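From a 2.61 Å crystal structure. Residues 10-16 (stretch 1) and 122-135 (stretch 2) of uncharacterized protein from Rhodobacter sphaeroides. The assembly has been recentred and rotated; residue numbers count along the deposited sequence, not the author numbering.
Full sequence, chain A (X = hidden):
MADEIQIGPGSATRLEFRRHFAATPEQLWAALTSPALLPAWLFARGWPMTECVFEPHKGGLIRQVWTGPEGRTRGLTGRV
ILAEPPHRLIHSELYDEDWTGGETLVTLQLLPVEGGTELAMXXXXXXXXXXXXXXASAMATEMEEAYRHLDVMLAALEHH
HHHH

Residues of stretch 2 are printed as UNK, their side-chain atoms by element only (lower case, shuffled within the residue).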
ATOM      1  N   GLY A  10       0.088   9.752  14.135  1.00103.99           N
ATOM      2  CA  GLY A  10       0.585  10.527  13.007  1.00109.55           C
ATOM      3  C   GLY A  10       0.881  11.994  13.272  1.00109.53           C
ATOM      4  O   GLY A  10       1.627  12.329  14.195  1.00108.80           O
ATOM      5  N   SER A  11       0.310  12.870  12.445  1.00 89.14           N
ATOM      6  CA  SER A  11       0.500  14.311  12.586  1.00 81.22           C
ATOM      7  C   SER A  11      -0.350  15.092  11.584  1.00 76.49           C
ATOM      8  O   SER A  11      -1.186  14.520  10.880  1.00 72.52           O
ATOM      9  CB  SER A  11       1.982  14.685  12.423  1.00 84.27           C
ATOM     10  OG  SER A  11       2.449  14.423  11.114  1.00 90.49           O
ATOM     11  N   ALA A  12      -0.127  16.401  11.524  1.00 77.66           N
ATOM     12  CA  ALA A  12      -0.880  17.285  10.640  1.00 79.86           C
ATOM     13  C   ALA A  12      -0.735  16.978   9.152  1.00 77.61           C
ATOM     14  O   ALA A  12      -1.558  17.417   8.344  1.00 85.50           O
ATOM     15  CB  ALA A  12      -0.488  18.735  10.910  1.00 78.15           C
ATOM     16  N   THR A  13       0.310  16.242   8.787  1.00 55.79           N
ATOM     17  CA  THR A  13       0.532  15.894   7.392  1.00 62.99           C
ATOM     18  C   THR A  13       0.998  14.455   7.267  1.00 63.98           C
ATOM     19  O   THR A  13       1.563  14.081   6.244  1.00 63.46           O
ATOM     20  CB  THR A  13       1.615  16.787   6.726  1.00 54.19           C
ATOM     21  OG1 THR A  13       2.898  16.493   7.300  1.00 52.71           O
ATOM     22  CG2 THR A  13       1.302  18.277   6.910  1.00 31.93           C
ATOM     23  N   ARG A  14       0.745  13.641   8.287  1.00 54.58           N
ATOM     24  CA  ARG A  14       1.197  12.254   8.268  1.00 48.49           C
ATOM     25  C   ARG A  14       0.133  11.276   8.771  1.00 58.44           C
ATOM     26  O   ARG A  14      -0.495  11.522   9.798  1.00 66.67           O
ATOM     27  CB  ARG A  14       2.454  12.157   9.132  1.00 37.25           C
ATOM     28  CG  ARG A  14       3.146  10.822   9.158  1.00 44.77           C
ATOM     29  CD  ARG A  14       4.190  10.807  10.262  1.00 53.94           C
ATOM     30  NE  ARG A  14       4.924   9.547  10.336  1.00 52.02           N
ATOM     31  CZ  ARG A  14       5.787   9.137   9.415  1.00 58.26           C
ATOM     32  NH1 ARG A  14       6.018   9.891   8.353  1.00 47.97           N
ATOM     33  NH2 ARG A  14       6.434   7.984   9.561  1.00 67.28           N
ATOM     34  N   LEU A  15      -0.080  10.180   8.043  1.00 61.84           N
ATOM     35  CA  LEU A  15      -1.055   9.165   8.446  1.00 52.65           C
ATOM     36  C   LEU A  15      -0.338   7.859   8.705  1.00 47.23           C
ATOM     37  O   LEU A  15       0.527   7.454   7.932  1.00 37.20           O
ATOM     38  CB  LEU A  15      -2.137   8.968   7.377  1.00 45.71           C
ATOM     39  CG  LEU A  15      -3.261  10.011   7.408  1.00 47.67           C
ATOM     40  CD1 LEU A  15      -4.175   9.848   6.201  1.00 30.10           C
ATOM     41  CD2 LEU A  15      -4.041   9.864   8.691  1.00 49.75           C
ATOM     42  N   GLU A  16      -0.696   7.203   9.801  1.00 52.31           N
ATOM     43  CA  GLU A  16      -0.055   5.954  10.175  1.00 70.25           C
ATOM     44  C   GLU A  16      -1.050   4.805  10.279  1.00 71.80           C
ATOM     45  O   GLU A  16      -2.207   5.008  10.634  1.00 78.31           O
ATOM     46  CB  GLU A  16       0.683   6.149  11.504  1.00 87.64           C
ATOM     47  CG  GLU A  16       1.903   7.080  11.414  1.00 96.94           C
ATOM     48  CD  GLU A  16       2.358   7.623  12.767  1.00104.50           C
ATOM     49  OE1 GLU A  16       2.251   6.900  13.783  1.00108.12           O
ATOM     50  OE2 GLU A  16       2.840   8.777  12.809  1.00104.98           O
ATOM     51  N   UNK A 122       3.188   4.372   6.725  1.00 49.23           N
ATOM     52  CA  UNK A 122       3.047   5.807   6.947  1.00 42.15           C
ATOM     53  C   UNK A 122       3.031   6.537   5.609  1.00 44.72           C
ATOM     54  O   UNK A 122       3.758   6.171   4.668  1.00 42.06           O
ATOM     55  c   UNK A 122       4.189   6.317   7.776  1.00 48.93           C
ATOM     56  N   UNK A 123       2.209   7.577   5.531  1.00 48.84           N
ATOM     57  CA  UNK A 123       2.093   8.354   4.313  1.00 54.58           C
ATOM     58  C   UNK A 123       2.267   9.815   4.681  1.00 54.70           C
ATOM     59  O   UNK A 123       1.486  10.349   5.469  1.00 53.49           O
ATOM     60  c   UNK A 123       0.704   8.143   3.651  1.00 42.31           C
ATOM     61  c   UNK A 123       0.456   6.674   3.444  1.00 36.78           C
ATOM     62  c   UNK A 123       0.636   8.864   2.323  1.00 44.92           C
ATOM     63  N   UNK A 124       3.309  10.451   4.147  1.00 49.33           N
ATOM     64  CA  UNK A 124       3.542  11.861   4.423  1.00 42.23           C
ATOM     65  C   UNK A 124       2.931  12.619   3.262  1.00 34.31           C
ATOM     66  O   UNK A 124       3.222  12.322   2.103  1.00 34.28           O
ATOM     67  c   UNK A 124       5.038  12.182   4.505  1.00 55.80           C
ATOM     68  o   UNK A 124       5.159  11.854   6.864  1.00 89.54           O
ATOM     69  o   UNK A 124       6.754  10.969   5.614  1.00 77.94           O
ATOM     70  c   UNK A 124       5.694  11.624   5.752  1.00 78.06           C
ATOM     71  N   UNK A 125       2.090  13.596   3.577  1.00 34.20           N
ATOM     72  CA  UNK A 125       1.407  14.412   2.580  1.00 42.15           C
ATOM     73  C   UNK A 125       2.056  15.778   2.365  1.00 58.46           C
ATOM     74  O   UNK A 125       2.856  16.233   3.185  1.00 70.35           O
ATOM     75  c   UNK A 125      -1.332  12.775   1.708  1.00 41.46           C
ATOM     76  o   UNK A 125      -2.552   9.481   2.620  1.00 54.31           O
ATOM     77  c   UNK A 125      -0.940  12.436   4.046  1.00 42.05           C
ATOM     78  c   UNK A 125      -0.064  14.563   2.987  1.00 45.20           C
ATOM     79  c   UNK A 125      -2.036  10.736   2.739  1.00 40.99           C
ATOM     80  c   UNK A 125      -1.548  11.176   3.959  1.00 37.48           C
ATOM     81  c   UNK A 125      -1.942  11.525   1.616  1.00 40.05           C
ATOM     82  c   UNK A 125      -0.815  13.250   2.923  1.00 47.39           C
ATOM     83  N   UNK A 126       1.705  16.422   1.256  1.00 54.12           N
ATOM     84  CA  UNK A 126       2.260  17.729   0.896  1.00 49.55           C
ATOM     85  C   UNK A 126       1.962  18.787   1.930  1.00 57.54           C
ATOM     86  O   UNK A 126       2.862  19.356   2.539  1.00 75.47           O
ATOM     87  c   UNK A 126       1.712  18.177  -0.443  1.00 40.38           C
ATOM     88  N   UNK A 127       0.677  19.046   2.116  1.00 56.36           N
ATOM     89  CA  UNK A 127       0.208  20.058   3.054  1.00 60.11           C
ATOM     90  C   UNK A 127      -0.632  19.424   4.157  1.00 63.69           C
ATOM     91  O   UNK A 127      -0.853  18.220   4.159  1.00 68.67           O
ATOM     92  o   UNK A 127      -1.727  20.483   1.611  1.00 58.40           O
ATOM     93  c   UNK A 127      -0.640  21.124   2.301  1.00 62.15           C
ATOM     94  c   UNK A 127       0.222  21.861   1.285  1.00 63.95           C
ATOM     95  N   UNK A 128      -1.069  20.221   5.136  1.00 67.17           N
ATOM     96  CA  UNK A 128      -1.878  19.553   6.157  1.00 65.53           C
ATOM     97  C   UNK A 128      -3.325  19.439   5.667  1.00 63.68           C
ATOM     98  O   UNK A 128      -4.119  18.688   6.223  1.00 65.88           O
ATOM     99  c   UNK A 128      -1.728  20.465   7.374  1.00 65.45           C
ATOM    100  c   UNK A 128      -0.441  21.430   5.690  1.00 70.24           C
ATOM    101  c   UNK A 128      -0.375  21.087   7.163  1.00 70.50           C
ATOM    102  N   UNK A 129      -3.664  20.186   4.621  1.00 51.90           N
ATOM    103  CA  UNK A 129      -5.014  20.135   4.066  1.00 58.08           C
ATOM    104  C   UNK A 129      -5.104  19.016   3.010  1.00 68.60           C
ATOM    105  O   UNK A 129      -6.196  18.629   2.584  1.00 54.95           O
ATOM    106  o   UNK A 129      -3.056  23.890   2.092  1.00 99.52           O
ATOM    107  c   UNK A 129      -3.415  22.969   2.864  1.00104.01           C
ATOM    108  c   UNK A 129      -5.408  21.490   3.452  1.00 66.41           C
ATOM    109  o   UNK A 129      -2.940  22.814   4.017  1.00108.01           O
ATOM    110  c   UNK A 129      -4.466  21.985   2.359  1.00 94.67           C
ATOM    111  N   UNK A 130      -3.948  18.505   2.589  1.00 76.58           N
ATOM    112  CA  UNK A 130      -3.897  17.408   1.622  1.00 59.05           C
ATOM    113  C   UNK A 130      -4.116  16.157   2.453  1.00 61.19           C
ATOM    114  O   UNK A 130      -4.688  15.174   1.994  1.00 75.96           O
ATOM    115  c   UNK A 130      -2.535  17.348   0.950  1.00 49.32           C
ATOM    116  N   UNK A 131      -3.644  16.221   3.691  1.00 57.54           N
ATOM    117  CA  UNK A 131      -3.779  15.133   4.643  1.00 62.35           C
ATOM    118  C   UNK A 131      -5.245  15.170   5.060  1.00 75.99           C
ATOM    119  O   UNK A 131      -5.806  14.165   5.495  1.00 81.80           O
ATOM    120  n   UNK A 131      -5.679  13.928   9.287  1.00 95.69           N
ATOM    121  c   UNK A 131      -2.865  15.400   5.849  1.00 79.06           C
ATOM    122  n   UNK A 131      -4.175  13.642  10.997  1.00 88.25           N
ATOM    123  c   UNK A 131      -3.663  13.615   7.379  1.00 86.02           C
ATOM    124  c   UNK A 131      -4.438  13.712   9.702  1.00 91.45           C
ATOM    125  n   UNK A 131      -3.461  13.562   8.818  1.00 90.99           N
ATOM    126  c   UNK A 131      -2.473  14.185   6.667  1.00 79.15           C
ATOM    127  N   UNK A 132      -5.857  16.346   4.910  1.00 84.71           N
ATOM    128  CA  UNK A 132      -7.264  16.558   5.251  1.00 94.45           C
ATOM    129  C   UNK A 132      -8.198  15.796   4.305  1.00 89.42           C
ATOM    130  O   UNK A 132      -8.871  14.846   4.708  1.00 79.57           O
ATOM    131  c   UNK A 132      -7.169  18.811   6.457  1.00134.96           C
ATOM    132  o   UNK A 132      -7.177  20.063   6.436  1.00144.12           O
ATOM    133  c   UNK A 132      -7.604  18.059   5.201  1.00114.29           C
ATOM    134  o   UNK A 132      -6.832  18.157   7.467  1.00138.61           O
ATOM    135  N   UNK A 133      -8.234  16.223   3.045  1.00 83.70           N
ATOM    136  CA  UNK A 133      -9.086  15.592   2.043  1.00 72.31           C
ATOM    137  C   UNK A 133      -8.980  14.069   2.084  1.00 70.90           C
ATOM    138  O   UNK A 133      -9.962  13.365   1.835  1.00 63.65           O
ATOM    139  c   UNK A 133      -8.721  16.104   0.643  1.00 63.24           C
ATOM    140  N   UNK A 134      -7.799  13.559   2.415  1.00 69.46           N
ATOM    141  CA  UNK A 134      -7.587  12.117   2.444  1.00 56.54           C
ATOM    142  C   UNK A 134      -8.149  11.403   3.672  1.00 58.15           C
ATOM    143  O   UNK A 134      -8.535  10.241   3.589  1.00 61.30           O
ATOM    144  c   UNK A 134      -6.082  11.778   2.285  1.00 38.73           C
ATOM    145  c   UNK A 134      -5.886  10.270   2.114  1.00 30.56           C
ATOM    146  c   UNK A 134      -5.527  12.492   1.066  1.00 47.02           C
ATOM    147  N   UNK A 135      -8.197  12.085   4.808  1.00 62.80           N
ATOM    148  CA  UNK A 135      -8.746  11.473   6.016  1.00 57.04           C
ATOM    149  C   UNK A 135     -10.261  11.326   5.850  1.00 67.76           C
ATOM    150  O   UNK A 135     -10.902  10.526   6.532  1.00 63.62           O
ATOM    151  c   UNK A 135      -8.434  12.332   7.234  1.00 58.53           C
TER

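Position 122 carries a single side-chain carbon, CB, which lies 3.3 Å from NH2 of Arg14, over one face of the guanidinium; it is Ala122. At 123 one carbon bears two others, a beta-branched, wholly apolar side chain on the same sheet face as Leu15: Val123. Its backbone pairs with Leu15 in both directions, Val123 N to Leu15 O at 2.9 Å and Leu15 N to Val123 O at 3.0 Å.

Position 124 has two carbons, the second bearing two oxygens, and one of these oxygens approaches the Arg14 guanidinium near its plane. This short carboxylate is Asp124, and its OD1 forms a salt bridge with Arg14 NH1 at 2.6 Å. Position 125 has one carbon leading to a six-carbon ring with an oxygen, hence Tyr125; its CE2 packs 3.7 Å from Leu15 CD1, while its backbone N donates an almost linear hydrogen bond to Thr13 O at 2.8 Å, carrying the pairing one residue past the strand.

Position 126, with one carbon pointing away from stretch 1, is Ala126. At 127 one carbon carries an oxygen and a carbon, which gives Thr127; the oxygen turns to its own stretch, where OG1 accepts a weak capping bond from N of position 130, 3.1 Å away. Three carbons at 128 close a ring onto the backbone nitrogen, as in Pro128, whose CG meets Thr13 CG2 at 3.3 Å.

Position 129 has three carbons, the last with two oxygens, and makes no contact with stretch 1: Glu129. Position 130 is a single buried carbon, Ala130. At 131 three carbons lead to a nitrogen and then a carbon with two more nitrogens, a guanidinium that reaches Ser11 and identifies Arg131. Its NE and NH2 each donate a weak hydrogen bond to Ser11 O, at 3.2 and 3.1 Å.

Two carbons and two oxygens at 132 make Asp132, and one carbon at 133 makes Ala133; neither touches stretch 1. The forked three-carbon side chain at 134 is Val134, with CG1 4.5 Å from Leu15 CD1. The single carbon at 135 is Ala135.

The contact thus begins as an antiparallel strand pair, secured by backbone hydrogen bonds and, on the face of Arg14, by its salt bridge to Asp124. On the other face, Leu15 packs against Tyr125 and the aliphatic part of Arg131, with its CG 3.6 Å from Arg131 CD. Beyond the strand, Arg131 reaches from the helix to the Ser11 carbonyl, joining the helix to the loop before Arg14.

Stretch 2, residues 122-135: AVDYATPEARDAVA
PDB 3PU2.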